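Local coordinates for uncharacterized protein (Bacteroides ovatus, PDB 4ID2) that is of unknown function but folds into a beta-barrel-like domain of the DUF4738 family, here packed as a possible four-chain assembly, at the interface of chains A and B and the interface of chains A and C. Coordinates in Å, arbitrary orientation; residue numbers count along the deposited sequence, not the author numbering. Chains: chain A/B/C, Uncharacterized protein.

Contact 1: the interface of chains A and B. Residues chain A 34, 112; chain B 113-114.
Strand 107-116 of each chain faces its counterpart at this interface through side chains and carbonyls, with strand 33-40 of chain A adding to its side of the contact. A:Val112 on one copy meets the backbone of B:Tyr113 and B:Asp114 on the other. Its two methyl groups divide the work. CG1 lies anti to the backbone N (chi1 165°) and points to the carbonyl oxygen of B:Tyr113; the modelled approach is so short that its exact closeness is doubtful and carries no weight. The other branch turns to the next residue, placing CG2 3.5 Å from the carbonyl O of B:Asp114. CG2 also sits 3.8 Å from OD1 of the same aspartate's carboxylate. The valine and aspartate side chains cross at about a right angle, with CG2 toward that carboxylate oxygen. A beta-branched residue probably suits this place because its two methyls, held apart on one carbon, can face successive carbonyls of the neighbouring strand.

Further along, the ring of B:Tyr113 meets A:Ser34. The tyrosine CG is anti to the backbone N (chi1 170°), which carries the ring away from the valine and toward strand 33-40. The serine CB comes to 3.8 Å from CE2, standing well off one face of the ring and outside its rim. The hydroxyl OG is 3.9 Å from that same CE2. A small residue probably suits this place, because a bulkier side chain would be likely to push the rim away.

The two-fold symmetry repeats the contact with the chains exchanged, although crystal packing alone could produce such a pairing. In the fold, strands 33-40 and 107-116 belong to the barrel-like body, so that body packs against body here.

Contact 2: the interface of chains A and C. Residues chain A 133, 135, 137; chain C 157, 159.
A:Tyr135 and C:Glu157 form an antiparallel beta bridge that joins strand 134-142 of one chain to the C-terminal strand 154-158 of the other. Backbone hydrogen bonds in both directions make the bridge: C:Glu157 N gives to A:Tyr135 O at 2.7 Å and is almost straight, while A:Tyr135 N gives to C:Glu157 O at 3.1 Å.

A side-chain hydrogen bond adds to it. The phenol OH of A:Tyr135 donates to carboxylate oxygen OE1 of C:Glu157 at 2.7 Å, meeting it nearly along the C-O axis. The glutamate chain is extended beyond CG (chi2 180°), giving it the length to carry the carboxylate to the hydroxyl. Ring and carboxylate planes stand 82° apart.

Apolar contacts use the rest of the glutamate. Its CB lies over one face of the tyrosine ring, 3.8 Å from the centroid, in a CH-pi contact shifted toward the rim. A:Pro137 brings CG to 3.7 Å from the glutamate CD, its rigid ring flanking the carboxylate. A tyrosine thus offers both a flat face for the methylene and a hydroxyl for the acid; an alanine here would probably take away the surface under CB and leave the glutamate carboxylate without its phenol partner, freer to turn.

The edge of the ring, whose C-H groups are weakly positive, may suit an acidic neighbour. C:Asp159, with CG between its backbone N and carbonyl carbon (chi1 53°), sets OD2 in the ring plane, 3.5 Å from CE2 of A:Tyr135. That same OD2 lies 3.3 Å from the backbone O of A:Asp133, a pair that is no hydrogen bond as it stands and would probably repel unless a proton or water mediates.

Contact 1: the interface of chains A and B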
loop_
_atom_site.group_PDB
_atom_site.type_symbol
_atom_site.label_atom_id
_atom_site.label_comp_id
_atom_site.label_asym_id
_atom_site.label_seq_id
_atom_site.Cartn_x
_atom_site.Cartn_y
_atom_site.Cartn_z
ATOM N N SER A 34 8.480 -15.028 -21.520
ATOM C CA SER A 34 7.170 -14.751 -22.121
ATOM C C SER A 34 7.292 -13.727 -23.238
ATOM O O SER A 34 8.185 -12.883 -23.217
ATOM C CB SER A 34 6.147 -14.290 -21.088
ATOM O OG SER A 34 6.536 -13.089 -20.450
ATOM N N VAL A 112 7.059 -7.388 -16.398
ATOM C CA VAL A 112 5.832 -7.830 -17.052
ATOM C C VAL A 112 5.150 -6.706 -17.827
ATOM O O VAL A 112 4.857 -5.691 -17.208
ATOM C CB VAL A 112 4.911 -8.304 -15.875
ATOM C CG1 VAL A 112 3.451 -8.457 -16.296
ATOM C CG2 VAL A 112 5.448 -9.578 -15.225
ATOM N N TYR B 113 -1.075 -11.163 -17.892
ATOM C CA TYR B 113 -0.258 -12.323 -17.553
ATOM C C TYR B 113 0.897 -11.845 -16.678
ATOM O O TYR B 113 1.567 -10.874 -17.043
ATOM C CB TYR B 113 0.272 -13.017 -18.825
ATOM C CG TYR B 113 1.324 -14.067 -18.529
ATOM C CD1 TYR B 113 0.967 -15.323 -18.047
ATOM C CD2 TYR B 113 2.679 -13.773 -18.633
ATOM C CE1 TYR B 113 1.928 -16.274 -17.724
ATOM C CE2 TYR B 113 3.653 -14.713 -18.300
ATOM C CZ TYR B 113 3.271 -15.965 -17.849
ATOM O OH TYR B 113 4.195 -16.927 -17.527
ATOM N N ASP B 114 1.104 -12.486 -15.522
ATOM C CA ASP B 114 2.160 -12.100 -14.599
ATOM C C ASP B 114 3.251 -13.156 -14.572
ATOM O O ASP B 114 4.374 -12.871 -14.962
ATOM C CB ASP B 114 1.591 -11.855 -13.190
ATOM C CG ASP B 114 2.628 -11.334 -12.220
ATOM O OD1 ASP B 114 3.064 -10.178 -12.384
ATOM O OD2 ASP B 114 3.019 -12.090 -11.310
#

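Contact 2: the interface of chains A and C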
loop_
_atom_site.group_PDB
_atom_site.type_symbol
_atom_site.label_atom_id
_atom_site.label_comp_id
_atom_site.label_asym_id
_atom_site.label_seq_id
_atom_site.Cartn_x
_atom_site.Cartn_y
_atom_site.Cartn_z
ATOM N N ASP A 133 6.856 -14.425 0.644
ATOM C CA ASP A 133 5.915 -14.003 -0.396
ATOM C C ASP A 133 5.909 -12.466 -0.523
ATOM O O ASP A 133 5.014 -11.920 -1.171
ATOM C CB ASP A 133 4.497 -14.530 -0.072
ATOM N N TYR A 135 7.265 -8.749 -1.803
ATOM C CA TYR A 135 7.940 -8.140 -2.946
ATOM C C TYR A 135 7.551 -6.679 -3.085
ATOM O O TYR A 135 6.492 -6.259 -2.613
ATOM C CB TYR A 135 7.667 -8.915 -4.243
ATOM C CG TYR A 135 6.237 -8.846 -4.716
ATOM C CD1 TYR A 135 5.839 -7.908 -5.662
ATOM C CD2 TYR A 135 5.289 -9.747 -4.251
ATOM C CE1 TYR A 135 4.529 -7.862 -6.128
ATOM C CE2 TYR A 135 3.967 -9.694 -4.689
ATOM C CZ TYR A 135 3.590 -8.757 -5.638
ATOM O OH TYR A 135 2.283 -8.692 -6.076
ATOM N N PRO A 137 6.656 -3.500 -5.490
ATOM C CA PRO A 137 6.220 -3.145 -6.848
ATOM C C PRO A 137 6.977 -1.933 -7.391
ATOM O O PRO A 137 7.184 -0.951 -6.673
ATOM C CB PRO A 137 4.727 -2.848 -6.666
ATOM C CG PRO A 137 4.604 -2.397 -5.263
ATOM C CD PRO A 137 5.665 -3.085 -4.475
ATOM N N GLU C 157 4.253 -5.875 -1.150
ATOM C CA GLU C 157 3.037 -6.608 -1.465
ATOM C C GLU C 157 3.184 -8.056 -1.055
ATOM O O GLU C 157 4.245 -8.637 -1.264
ATOM C CB GLU C 157 2.746 -6.525 -2.957
ATOM C CG GLU C 157 2.282 -5.156 -3.403
ATOM C CD GLU C 157 1.993 -5.061 -4.892
ATOM O OE1 GLU C 157 2.176 -6.058 -5.623
ATOM O OE2 GLU C 157 1.549 -3.983 -5.330
ATOM N N ASP C 159 1.155 -11.892 -1.331
ATOM C CA ASP C 159 0.120 -12.640 -2.051
ATOM C C ASP C 159 0.147 -14.129 -1.671
ATOM O O ASP C 159 1.197 -14.768 -1.778
ATOM C CB ASP C 159 0.282 -12.462 -3.578
ATOM C CG ASP C 159 1.662 -12.770 -4.148
ATOM O OD1 ASP C 159 1.751 -13.071 -5.361
ATOM O OD2 ASP C 159 2.653 -12.700 -3.384
#

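Contacts 1 and 2 lie about 15 Å apart, measured between the centres of their C-alpha atoms, and both involve chain A, but with different partners and different strands. Contact 1 uses strands 33-40 and 107-116 against chain B; in contact 2 each chain lends its C-terminal strand to strand 134-142 of the other, a reciprocal exchange. One subunit can therefore engage both neighbours at once without the contacts competing for residues. As each interface is two-fold symmetric, the two kinds together could link the four copies of the deposited assembly, though the structure alone does not show whether that tetramer forms in solution.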